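Local coordinates for acyl-coenzyme A oxidase (Caenorhabditis elegans, PDB 5K3J), which catalyses the FAD-dependent first step of peroxisomal beta-oxidation, desaturating the short side chains of ascaroside-CoA thioesters for pheromone biosynthesis, at residues N3-N11 with R18-D26. Numbering follows the deposited sequence.
Sequences NRSIRDGDN and RRMATFDTD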
loop_
_atom_site.group_PDB
_atom_site.type_symbol
_atom_site.label_atom_id
_atom_site.label_comp_id
_atom_site.label_asym_id
_atom_site.label_seq_id
_atom_site.Cartn_x
_atom_site.Cartn_y
_atom_site.Cartn_z
ATOM N N ASN A 3 20.331 19.873 -18.627
ATOM C CA ASN A 3 19.088 19.746 -17.878
ATOM C C ASN A 3 18.086 20.812 -18.306
ATOM O O ASN A 3 18.188 21.967 -17.897
ATOM C CB ASN A 3 19.357 19.845 -16.376
ATOM C CG ASN A 3 18.213 19.302 -15.538
ATOM O OD1 ASN A 3 18.249 18.156 -15.090
ATOM N ND2 ASN A 3 17.196 20.127 -15.315
ATOM N N ARG A 4 17.116 20.418 -19.124
ATOM C CA ARG A 4 16.191 21.375 -19.726
ATOM C C ARG A 4 15.103 21.840 -18.754
ATOM O O ARG A 4 14.271 22.680 -19.102
ATOM C CB ARG A 4 15.551 20.763 -20.976
ATOM C CG ARG A 4 15.452 21.717 -22.156
ATOM C CD ARG A 4 16.831 22.141 -22.659
ATOM N NE ARG A 4 17.375 21.214 -23.647
ATOM C CZ ARG A 4 18.536 21.388 -24.273
ATOM N NH1 ARG A 4 18.955 20.496 -25.160
ATOM N NH2 ARG A 4 19.281 22.455 -24.011
ATOM N N SER A 5 15.114 21.299 -17.539
ATOM C CA SER A 5 14.093 21.620 -16.544
ATOM C C SER A 5 14.544 22.748 -15.614
ATOM O O SER A 5 13.872 23.067 -14.632
ATOM C CB SER A 5 13.737 20.374 -15.731
ATOM O OG SER A 5 13.394 19.298 -16.587
ATOM N N ILE A 6 15.687 23.346 -15.937
ATOM C CA ILE A 6 16.205 24.499 -15.209
ATOM C C ILE A 6 15.470 25.779 -15.607
ATOM O O ILE A 6 15.313 26.059 -16.794
ATOM C CB ILE A 6 17.713 24.682 -15.470
ATOM C CG1 ILE A 6 18.506 23.505 -14.897
ATOM C CG2 ILE A 6 18.207 25.997 -14.891
ATOM C CD1 ILE A 6 19.943 23.443 -15.375
ATOM N N ARG A 7 15.017 26.548 -14.618
ATOM C CA ARG A 7 14.312 27.804 -14.878
ATOM C C ARG A 7 14.780 28.908 -13.930
ATOM O O ARG A 7 15.487 28.642 -12.955
ATOM C CB ARG A 7 12.798 27.615 -14.740
ATOM C CG ARG A 7 12.219 26.489 -15.580
ATOM C CD ARG A 7 12.027 26.890 -17.030
ATOM N NE ARG A 7 11.728 25.727 -17.860
ATOM C CZ ARG A 7 11.259 25.793 -19.102
ATOM N NH1 ARG A 7 11.018 24.680 -19.780
ATOM N NH2 ARG A 7 11.024 26.972 -19.662
ATOM N N ASP A 8 14.386 30.145 -14.224
ATOM C CA ASP A 8 14.685 31.276 -13.350
ATOM C C ASP A 8 13.728 31.285 -12.164
ATOM O O ASP A 8 12.522 31.104 -12.328
ATOM C CB ASP A 8 14.592 32.605 -14.110
ATOM C CG ASP A 8 15.720 32.789 -15.114
ATOM O OD1 ASP A 8 16.692 32.007 -15.073
ATOM O OD2 ASP A 8 15.641 33.724 -15.941
ATOM N N GLY A 9 14.273 31.494 -10.970
ATOM C CA GLY A 9 13.473 31.536 -9.760
ATOM C C GLY A 9 13.459 30.205 -9.031
ATOM O O GLY A 9 12.889 30.090 -7.946
ATOM N N ASP A 10 14.090 29.202 -9.637
ATOM C CA ASP A 10 14.182 27.861 -9.063
ATOM C C ASP A 10 14.905 27.850 -7.726
ATOM O O ASP A 10 15.777 28.678 -7.483
ATOM C CB ASP A 10 14.907 26.916 -10.026
ATOM C CG ASP A 10 13.979 26.290 -11.046
ATOM O OD1 ASP A 10 12.877 26.837 -11.265
ATOM O OD2 ASP A 10 14.355 25.250 -11.630
ATOM N N ASN A 11 14.548 26.900 -6.867
ATOM C CA ASN A 11 15.257 26.686 -5.611
ATOM C C ASN A 11 16.686 26.234 -5.891
ATOM O O ASN A 11 16.891 25.223 -6.561
ATOM C CB ASN A 11 14.521 25.651 -4.748
ATOM C CG ASN A 11 14.979 25.656 -3.294
ATOM O OD1 ASN A 11 16.117 26.012 -2.982
ATOM N ND2 ASN A 11 14.087 25.251 -2.397
ATOM N N ARG A 18 20.651 20.069 -10.743
ATOM C CA ARG A 18 20.435 19.988 -12.182
ATOM C C ARG A 18 21.660 20.448 -12.961
ATOM O O ARG A 18 21.824 20.113 -14.134
ATOM C CB ARG A 18 19.211 20.815 -12.577
ATOM C CG ARG A 18 17.905 20.232 -12.073
ATOM C CD ARG A 18 16.754 21.220 -12.188
ATOM N NE ARG A 18 15.498 20.613 -11.757
ATOM C CZ ARG A 18 14.362 21.280 -11.578
ATOM N NH1 ARG A 18 14.312 22.591 -11.786
ATOM N NH2 ARG A 18 13.271 20.634 -11.184
ATOM N N ARG A 19 22.523 21.211 -12.300
ATOM C CA ARG A 19 23.783 21.633 -12.896
ATOM C C ARG A 19 24.718 20.429 -13.017
ATOM O O ARG A 19 25.717 20.471 -13.735
ATOM C CB ARG A 19 24.435 22.738 -12.060
ATOM C CG ARG A 19 25.046 23.873 -12.868
ATOM C CD ARG A 19 24.041 24.987 -13.124
ATOM N NE ARG A 19 23.532 24.979 -14.492
ATOM C CZ ARG A 19 22.930 26.018 -15.062
ATOM N NH1 ARG A 19 22.493 25.935 -16.312
ATOM N NH2 ARG A 19 22.770 27.146 -14.380
ATOM N N MET A 20 24.372 19.351 -12.315
ATOM C CA MET A 20 25.167 18.128 -12.303
ATOM C C MET A 20 24.757 17.163 -13.414
ATOM O O MET A 20 25.204 16.017 -13.436
ATOM C CB MET A 20 25.041 17.416 -10.953
ATOM C CG MET A 20 25.305 18.297 -9.742
ATOM S SD MET A 20 25.122 17.436 -8.164
ATOM C CE MET A 20 26.705 16.612 -8.021
ATOM N N ALA A 21 23.909 17.621 -14.332
ATOM C CA ALA A 21 23.400 16.758 -15.400
ATOM C C ALA A 21 24.500 16.355 -16.382
ATOM O O ALA A 21 25.188 17.212 -16.936
ATOM C CB ALA A 21 22.264 17.454 -16.139
ATOM N N THR A 22 24.657 15.053 -16.599
ATOM C CA THR A 22 25.684 14.552 -17.501
ATOM C C THR A 22 25.103 14.042 -18.806
ATOM O O THR A 22 25.669 13.153 -19.440
ATOM C CB THR A 22 26.520 13.414 -16.814
ATOM O OG1 THR A 22 25.862 12.171 -17.043
ATOM C CG2 THR A 22 26.651 13.680 -15.338
ATOM N N PHE A 23 23.974 14.621 -19.191
ATOM C CA PHE A 23 23.315 14.254 -20.432
ATOM C C PHE A 23 22.258 15.299 -20.793
ATOM O O PHE A 23 22.034 16.250 -20.034
ATOM C CB PHE A 23 22.665 12.869 -20.337
ATOM C CG PHE A 23 21.517 12.797 -19.368
ATOM C CD1 PHE A 23 21.729 12.565 -18.016
ATOM C CD2 PHE A 23 20.221 12.953 -19.817
ATOM C CE1 PHE A 23 20.662 12.498 -17.136
ATOM C CE2 PHE A 23 19.155 12.889 -18.943
ATOM C CZ PHE A 23 19.376 12.660 -17.602
ATOM N N ASP A 24 21.614 15.132 -21.951
ATOM C CA ASP A 24 20.546 16.031 -22.374
ATOM C C ASP A 24 19.193 15.408 -22.037
ATOM O O ASP A 24 18.908 14.269 -22.416
ATOM C CB ASP A 24 20.649 16.324 -23.865
ATOM C CG ASP A 24 19.941 17.611 -24.255
ATOM O OD1 ASP A 24 18.760 17.789 -23.881
ATOM O OD2 ASP A 24 20.564 18.460 -24.934
ATOM N N THR A 25 18.361 16.168 -21.333
ATOM C CA THR A 25 17.086 15.662 -20.839
ATOM C C THR A 25 15.986 15.752 -21.887
ATOM O O THR A 25 14.937 15.120 -21.749
ATOM C CB THR A 25 16.637 16.417 -19.575
ATOM O OG1 THR A 25 16.484 17.809 -19.874
ATOM C CG2 THR A 25 17.663 16.246 -18.465
ATOM N N ASP A 26 16.222 16.547 -22.925
ATOM C CA ASP A 26 15.341 16.545 -24.081
ATOM C C ASP A 26 15.627 15.300 -24.905
ATOM O O ASP A 26 14.761 14.802 -25.626
ATOM C CB ASP A 26 15.526 17.807 -24.919
ATOM C CG ASP A 26 14.531 18.895 -24.559
ATOM O OD1 ASP A 26 14.049 18.909 -23.405
ATOM O OD2 ASP A 26 14.229 19.737 -25.432
HETATM O O HOH W 1 19.075 19.112 -21.109
#
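N3 and T25 bring the two backbones nearest, their CA atoms 5.4 Å apart, the two segments being joined through helix 12-18. Consecutive beta turns, type I from N3 to I6 and type II from R7 to D10, shape 3-11; another type I turn, R18 to A21, precedes the N-cap of helix 25-32, and both segments pack against helix 601-606. One water bridges the backbones, accepting from N3 N and T25 N. T25 suits its place because its OG1, lying between backbone N and carbonyl carbon (chi1 60°), accepts from R4 N at 2.8 Å along a nearly straight bond (167°), while CG2 packs on N3 CA. D24, the N-cap, needs both oxygens: OD1 takes D26 N through the anti lone pair, and OD2 forms a salt bridge with R4 NH1 at 2.6 Å. R4 reaches it by bending at chi2 and chi3, with D26 OD2 a long ionic partner of NE. Apolar I6 suits the extended R18 stem, its CG1 meeting R18 CB at 3.6 Å. R18 is long enough to pair with D606 through NE, the carbonyl of R622 through NH2, and D10 OD2 through NH1, at the guanidinium edge, in plane, at 2.7 Å. An alanine here would probably cost D606 its R18 partner and D10 one of two cations, R622 remaining. S5 CB lies over one guanidinium face, 4.3 Å above its plane.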